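MIP07328p (Drosophila melanogaster, PDB 6FKK) probably acts as a membrane-bound repulsive axon guidance cue, a semaphorin whose extracellular sema and PSI portion is captured here and likely binds plexin-type receptors. Local coordinates at residues N84-Y89 with V97-T102; Q142-Y147 with G160-A165; I419-T424 with K434-S439. All blocks are in the same frame, centred on the assembly; numbering follows the deposited sequence.

Contact 1 of 3, residues N84-Y89 with V97-T102; sequences NYLRVY and VLLCGT
Backbone hydrogen bonds hold this antiparallel hairpin. C100 O takes two of them, from R87 N at 3.0 Å and from V88 N at 3.2 Å. Both donors lie in its carbonyl plane. C100 N returns a bond to V88 O. At the other end T102 grips the backbone of Y85 twice. T102 N reaches Y85 O from above the carbonyl plane. T102 OG1, between its own backbone N and carbonyl carbon (chi1 70°), accepts from Y85 N at 3.0 Å and lies at the edge of the Y85 ring. An alanine here would remove OG1 and CG2, and would probably leave Y85 N without this acceptor and loosen the hairpin end. R87 NH2 bonds Y27 O.

Apolar contacts lie on both faces. L86 and L99 cross obliquely, L86 CD2 to L99 CD1 3.8 Å. Further along, V97 CG1 sits at the edge of the Y89 ring, 3.5 Å from Y89 CE1. On the other face V88 CB meets C100 CB at 3.6 Å, and C100 SG is tied by a disulfide to C109.

R87 and V88 both opposite C100 make a classic beta bulge, here in a hairpin of a sema-domain propeller sheet.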
# COMPACT_ATOMS: atom_id res chain seq x y z
N ASN A 84 19.26 14.60 4.40
CA ASN A 84 18.12 14.52 5.31
C ASN A 84 16.86 14.29 4.48
O ASN A 84 16.20 15.24 4.06
CB ASN A 84 18.01 15.77 6.17
CG ASN A 84 16.92 15.66 7.22
OD1 ASN A 84 16.55 14.57 7.64
ND2 ASN A 84 16.38 16.80 7.64
N TYR A 85 16.54 13.03 4.24
CA TYR A 85 15.33 12.66 3.52
C TYR A 85 14.17 12.60 4.50
O TYR A 85 14.15 11.75 5.40
CB TYR A 85 15.51 11.31 2.81
CG TYR A 85 16.60 11.32 1.76
CD1 TYR A 85 17.92 11.04 2.10
CD2 TYR A 85 16.31 11.59 0.43
CE1 TYR A 85 18.92 11.05 1.14
CE2 TYR A 85 17.30 11.59 -0.53
CZ TYR A 85 18.60 11.32 -0.17
OH TYR A 85 19.59 11.33 -1.13
N LEU A 86 13.21 13.51 4.35
CA LEU A 86 12.05 13.53 5.23
C LEU A 86 11.11 12.39 4.87
O LEU A 86 10.78 12.19 3.70
CB LEU A 86 11.33 14.88 5.14
CG LEU A 86 11.96 16.04 5.91
CD1 LEU A 86 13.15 16.63 5.17
CD2 LEU A 86 10.93 17.11 6.21
N ARG A 87 10.69 11.64 5.89
CA ARG A 87 9.94 10.41 5.65
C ARG A 87 8.73 10.22 6.56
O ARG A 87 8.00 9.24 6.37
CB ARG A 87 10.86 9.19 5.79
CG ARG A 87 11.83 9.00 4.64
CD ARG A 87 11.09 8.57 3.38
NE ARG A 87 12.00 8.33 2.26
CZ ARG A 87 12.28 9.23 1.32
NH1 ARG A 87 11.72 10.43 1.36
NH2 ARG A 87 13.11 8.92 0.34
N VAL A 88 8.51 11.09 7.55
CA VAL A 88 7.42 10.91 8.51
C VAL A 88 6.73 12.25 8.71
O VAL A 88 7.37 13.23 9.10
CB VAL A 88 7.91 10.36 9.86
CG1 VAL A 88 6.76 10.28 10.84
CG2 VAL A 88 8.56 8.99 9.68
N TYR A 89 5.42 12.30 8.47
CA TYR A 89 4.60 13.47 8.74
C TYR A 89 3.33 13.05 9.47
O TYR A 89 2.74 12.01 9.15
CB TYR A 89 4.23 14.23 7.46
CG TYR A 89 3.08 15.19 7.65
CD1 TYR A 89 3.26 16.41 8.29
CD2 TYR A 89 1.80 14.88 7.19
CE1 TYR A 89 2.21 17.29 8.47
CE2 TYR A 89 0.74 15.76 7.36
CZ TYR A 89 0.95 16.96 8.00
OH TYR A 89 -0.10 17.83 8.18
N VAL A 97 2.57 19.94 14.06
CA VAL A 97 3.02 19.17 12.91
C VAL A 97 4.26 18.38 13.31
O VAL A 97 5.21 18.94 13.87
CB VAL A 97 3.33 20.08 11.70
CG1 VAL A 97 4.11 19.32 10.64
CG2 VAL A 97 2.03 20.63 11.12
N LEU A 98 4.24 17.08 13.04
CA LEU A 98 5.36 16.20 13.35
C LEU A 98 6.14 15.91 12.07
O LEU A 98 5.55 15.53 11.06
CB LEU A 98 4.88 14.90 13.98
CG LEU A 98 5.93 13.82 14.26
CD1 LEU A 98 7.04 14.36 15.16
CD2 LEU A 98 5.28 12.59 14.89
N LEU A 99 7.45 16.11 12.12
CA LEU A 99 8.32 15.86 10.97
C LEU A 99 9.55 15.10 11.42
O LEU A 99 10.23 15.51 12.36
CB LEU A 99 8.73 17.17 10.28
CG LEU A 99 7.85 17.65 9.13
CD1 LEU A 99 8.47 18.86 8.46
CD2 LEU A 99 7.63 16.53 8.12
N CYS A 100 9.85 14.00 10.73
CA CYS A 100 11.02 13.18 11.00
C CYS A 100 11.75 12.90 9.70
O CYS A 100 11.12 12.66 8.67
CB CYS A 100 10.63 11.86 11.69
SG CYS A 100 9.53 12.01 13.13
N GLY A 101 13.08 12.92 9.76
CA GLY A 101 13.89 12.68 8.58
C GLY A 101 15.09 11.82 8.90
O GLY A 101 15.47 11.65 10.06
N THR A 102 15.70 11.28 7.84
CA THR A 102 16.85 10.40 8.01
C THR A 102 18.03 11.14 8.63
O THR A 102 18.72 10.61 9.51
CB THR A 102 17.25 9.78 6.67
OG1 THR A 102 17.82 10.79 5.83
CG2 THR A 102 16.03 9.17 5.99

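Contact 2 of 3, residues Q142-Y147 with G160-A165; sequences QGLCPY and GHLYSA
The close part of this contact is small. It joins the loop Q142-Y147 to one face of strand 161-165. S164 and L162 point from the strand toward the loop, and G143 and L144 receive them.

S164 is the polar half. Its OG is anti to the backbone N (chi1 -179°). This carries the hydroxyl in between two successive loop carbonyls. S164 OG lies 3.2 Å from G143 O and 3.1 Å from L144 O. Both carbonyls are within reach of its one proton. S164 CB also lies against G143 O, so the serine meets the loop with its carbon as well as its oxygen. G143 has a positive phi (85°), and a side chain there would jam against the carbonyl O of Q142. The glycine therefore suits the turn.

L144 is the apolar half. Its CG is anti to the carbonyl carbon (chi1 -69°), and its CD2 branch comes down on the strand. L144 CD2 lies 3.9 Å from L162 CD2, and the two leucines cross obliquely, tip to tip. The same CD2 also brushes S164 CB at 4.1 Å. L144 leans further on Y178 of the next strand.

The loose side is different. Both leucines are only partly buried, so the apolar half borders on solvent. Q142 is exposed, and its NE2 bonds A168 O. C145 also turns its side chain away from the strand, but it is buried against C100.

The other face of strand 161-165 is closed: Y163 and A165 pack on strand 206-214. The strand thus lies between the loop leaving one sheet and a strand of the following sheet, the inter-blade packing expected of the sema-domain beta-propeller.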
# COMPACT_ATOMS: atom_id res chain seq x y z
N GLN A 142 15.38 7.19 16.77
CA GLN A 142 15.77 5.79 16.67
C GLN A 142 14.56 4.89 16.87
O GLN A 142 13.90 4.93 17.91
CB GLN A 142 16.85 5.48 17.71
CG GLN A 142 17.33 4.04 17.72
CD GLN A 142 18.30 3.76 18.84
OE1 GLN A 142 18.48 4.58 19.75
NE2 GLN A 142 18.95 2.60 18.80
N GLY A 143 14.27 4.07 15.86
CA GLY A 143 13.10 3.22 15.89
C GLY A 143 11.82 3.87 15.42
O GLY A 143 10.84 3.16 15.16
N LEU A 144 11.79 5.20 15.31
CA LEU A 144 10.61 5.91 14.82
C LEU A 144 10.75 6.37 13.38
O LEU A 144 9.73 6.65 12.73
CB LEU A 144 10.31 7.12 15.71
CG LEU A 144 9.82 6.83 17.12
CD1 LEU A 144 9.73 8.10 17.94
CD2 LEU A 144 8.46 6.15 17.06
N CYS A 145 11.97 6.44 12.85
CA CYS A 145 12.25 6.93 11.52
C CYS A 145 13.39 6.12 10.92
O CYS A 145 14.31 5.72 11.65
CB CYS A 145 12.62 8.42 11.54
SG CYS A 145 12.62 9.23 9.93
N PRO A 146 13.36 5.84 9.62
CA PRO A 146 14.44 5.06 9.01
C PRO A 146 15.71 5.88 8.86
O PRO A 146 15.72 7.11 8.96
CB PRO A 146 13.87 4.67 7.64
CG PRO A 146 12.87 5.73 7.34
CD PRO A 146 12.26 6.08 8.67
N TYR A 147 16.81 5.17 8.62
CA TYR A 147 18.11 5.79 8.44
C TYR A 147 18.40 6.12 6.98
O TYR A 147 19.15 7.07 6.70
CB TYR A 147 19.22 4.88 8.96
CG TYR A 147 19.27 4.74 10.47
CD1 TYR A 147 18.29 4.03 11.15
CD2 TYR A 147 20.31 5.29 11.20
CE1 TYR A 147 18.34 3.89 12.53
CE2 TYR A 147 20.37 5.15 12.57
CZ TYR A 147 19.39 4.45 13.23
OH TYR A 147 19.44 4.31 14.60
N GLY A 160 -3.18 9.52 18.33
CA GLY A 160 -2.19 10.39 18.91
C GLY A 160 -0.81 9.79 19.12
O GLY A 160 0.04 10.44 19.73
N HIS A 161 -0.57 8.57 18.63
CA HIS A 161 0.73 7.93 18.78
C HIS A 161 1.24 7.48 17.42
O HIS A 161 0.47 7.24 16.49
CB HIS A 161 0.67 6.73 19.74
CG HIS A 161 0.40 7.12 21.16
ND1 HIS A 161 1.40 7.41 22.06
CD2 HIS A 161 -0.76 7.27 21.84
CE1 HIS A 161 0.87 7.71 23.23
NE2 HIS A 161 -0.44 7.64 23.12
N LEU A 162 2.56 7.37 17.31
CA LEU A 162 3.23 6.99 16.07
C LEU A 162 3.59 5.51 16.14
O LEU A 162 4.38 5.10 17.00
CB LEU A 162 4.47 7.84 15.84
CG LEU A 162 5.29 7.51 14.58
CD1 LEU A 162 4.44 7.67 13.34
CD2 LEU A 162 6.52 8.40 14.51
N TYR A 163 3.02 4.72 15.24
CA TYR A 163 3.30 3.29 15.14
C TYR A 163 4.27 3.08 13.99
O TYR A 163 3.87 3.07 12.82
CB TYR A 163 2.01 2.49 14.96
CG TYR A 163 1.15 2.45 16.20
CD1 TYR A 163 0.36 3.54 16.55
CD2 TYR A 163 1.14 1.34 17.03
CE1 TYR A 163 -0.43 3.52 17.68
CE2 TYR A 163 0.36 1.31 18.17
CZ TYR A 163 -0.42 2.40 18.49
OH TYR A 163 -1.20 2.38 19.62
N SER A 164 5.55 2.93 14.32
CA SER A 164 6.61 2.87 13.32
C SER A 164 7.10 1.44 13.12
O SER A 164 7.16 0.65 14.08
CB SER A 164 7.79 3.76 13.74
OG SER A 164 8.82 3.73 12.77
N ALA A 165 7.44 1.11 11.88
CA ALA A 165 8.03 -0.17 11.52
C ALA A 165 9.27 0.11 10.67
O ALA A 165 9.14 0.51 9.51
CB ALA A 165 7.05 -1.06 10.77

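Contact 3 of 3, residues I419-T424 with K434-S439; sequences INILST and KTVVIS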
# COMPACT_ATOMS: atom_id res chain seq x y z
N ILE A 419 -11.22 -3.01 -14.45
CA ILE A 419 -12.30 -3.35 -13.53
C ILE A 419 -12.54 -4.85 -13.62
O ILE A 419 -12.05 -5.53 -14.51
CB ILE A 419 -13.60 -2.57 -13.84
CG1 ILE A 419 -14.15 -2.98 -15.20
CG2 ILE A 419 -13.36 -1.07 -13.76
CD1 ILE A 419 -15.51 -2.39 -15.51
N ASN A 420 -13.31 -5.36 -12.66
CA ASN A 420 -13.63 -6.78 -12.59
C ASN A 420 -15.13 -6.98 -12.75
O ASN A 420 -15.93 -6.21 -12.22
CB ASN A 420 -13.16 -7.39 -11.26
CG ASN A 420 -11.65 -7.45 -11.15
OD1 ASN A 420 -11.06 -6.83 -10.27
ND2 ASN A 420 -11.02 -8.20 -12.05
N ILE A 421 -15.50 -8.02 -13.48
CA ILE A 421 -16.89 -8.41 -13.67
C ILE A 421 -17.01 -9.89 -13.35
O ILE A 421 -16.30 -10.72 -13.94
CB ILE A 421 -17.39 -8.12 -15.09
CG1 ILE A 421 -17.50 -6.61 -15.33
CG2 ILE A 421 -18.73 -8.80 -15.34
CD1 ILE A 421 -17.95 -6.25 -16.73
N LEU A 422 -17.89 -10.23 -12.41
CA LEU A 422 -18.09 -11.60 -11.97
C LEU A 422 -19.40 -12.11 -12.56
O LEU A 422 -20.46 -11.51 -12.33
CB LEU A 422 -18.11 -11.69 -10.45
CG LEU A 422 -18.19 -13.08 -9.82
CD1 LEU A 422 -16.97 -13.91 -10.20
CD2 LEU A 422 -18.33 -12.99 -8.31
N SER A 423 -19.33 -13.21 -13.31
CA SER A 423 -20.49 -13.77 -13.99
C SER A 423 -21.11 -14.89 -13.17
O SER A 423 -20.40 -15.73 -12.61
CB SER A 423 -20.09 -14.30 -15.37
OG SER A 423 -19.09 -15.29 -15.27
N THR A 424 -22.44 -14.89 -13.10
CA THR A 424 -23.20 -15.89 -12.37
C THR A 424 -23.93 -16.79 -13.37
O THR A 424 -24.76 -16.31 -14.14
CB THR A 424 -24.20 -15.24 -11.41
OG1 THR A 424 -23.50 -14.65 -10.31
CG2 THR A 424 -25.20 -16.27 -10.89
N LYS A 434 -13.73 -12.23 -14.74
CA LYS A 434 -12.95 -11.72 -15.85
C LYS A 434 -12.43 -10.32 -15.53
O LYS A 434 -12.94 -9.63 -14.65
CB LYS A 434 -13.76 -11.71 -17.16
CG LYS A 434 -14.94 -10.75 -17.19
CD LYS A 434 -15.63 -10.84 -18.55
CE LYS A 434 -16.76 -9.83 -18.69
NZ LYS A 434 -17.38 -9.90 -20.05
N THR A 435 -11.39 -9.93 -16.26
CA THR A 435 -10.68 -8.67 -16.03
C THR A 435 -10.84 -7.79 -17.26
O THR A 435 -10.29 -8.08 -18.32
CB THR A 435 -9.20 -8.93 -15.74
OG1 THR A 435 -9.08 -9.76 -14.57
CG2 THR A 435 -8.47 -7.62 -15.50
N VAL A 436 -11.60 -6.70 -17.11
CA VAL A 436 -11.83 -5.75 -18.19
C VAL A 436 -10.73 -4.70 -18.11
O VAL A 436 -10.78 -3.80 -17.27
CB VAL A 436 -13.23 -5.12 -18.11
CG1 VAL A 436 -13.44 -4.16 -19.27
CG2 VAL A 436 -14.30 -6.20 -18.09
N VAL A 437 -9.73 -4.82 -18.98
CA VAL A 437 -8.64 -3.86 -19.01
C VAL A 437 -9.10 -2.61 -19.76
O VAL A 437 -9.45 -2.68 -20.94
CB VAL A 437 -7.39 -4.47 -19.68
CG1 VAL A 437 -6.33 -3.40 -19.88
CG2 VAL A 437 -6.85 -5.61 -18.84
N ILE A 438 -9.11 -1.48 -19.06
CA ILE A 438 -9.56 -0.23 -19.67
C ILE A 438 -8.47 0.34 -20.58
O ILE A 438 -8.72 0.64 -21.75
CB ILE A 438 -9.98 0.77 -18.59
CG1 ILE A 438 -11.16 0.21 -17.79
CG2 ILE A 438 -10.34 2.11 -19.21
CD1 ILE A 438 -11.55 1.08 -16.62
N SER A 439 -7.26 0.51 -20.05
CA SER A 439 -6.17 1.06 -20.84
C SER A 439 -4.84 0.71 -20.18
O SER A 439 -4.77 0.49 -18.97
CB SER A 439 -6.28 2.58 -20.98
OG SER A 439 -6.04 3.23 -19.74
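I419, I421 and V436 form the apolar centre on one face of the hairpin, and I438 reaches in by its CD1. I419 and V436 lie side by side, with I419 CG1 3.7 Å from V436 CB. I419 CG1 sits between its own backbone N and carbonyl carbon (chi1 65°). I419 and I438 cross at about a right angle, I419 CG2 to I438 CD1 4.0 Å. I421 and V436 cross obliquely, I421 CD1 to V436 CG2 3.9 Å.

K434 extends this face. Its chain is stretched beyond CG and runs alongside I421, with K434 CE 4.0 Å from I421 CG2. Its NZ then bonds N524 OD1.

Four backbone hydrogen bonds lie under these side chains. V436 N meets I419 O nearly along the C=O axis, at 2.9 Å. K434 N reaches I421 O almost straight (178° at the hydrogen).

The polar edge is on the other face. N420 and T435 lie side by side, and both N420 ND2 and T435 OG1 bond L376 O.

Neighbours pack on the apolar face. V405 of strand 402-410 touches I419 and I438, while L490 and P493 pack on I438. On the far side of the outermost strand, 432-442, V437 O accepts from K527 NZ of helix 527-533.

How the contacts relate
Contacts 1 and 2 are neighbours, centres about 10 Å apart. Both are buried, on the same side of the chain's centre. C145 SG of contact 2 packs 3.7 Å from C100 CB of contact 1, and the backbone of P146 and Y147 lies against T102. Contact 3 lies across the chain, about 40 Å from contact 1 between centres, and is only partly buried. Contacts 1 and 3 are both antiparallel hairpins held by backbone bonds, but each in its own sheet. Contact 1 has a disulfide and a bulge within its pairing; contact 3 pairs regularly, with its bulge beyond at I438-S439 and neighbours in the plexin repeat. Contact 2 lacks strand pairing and relies on side chains.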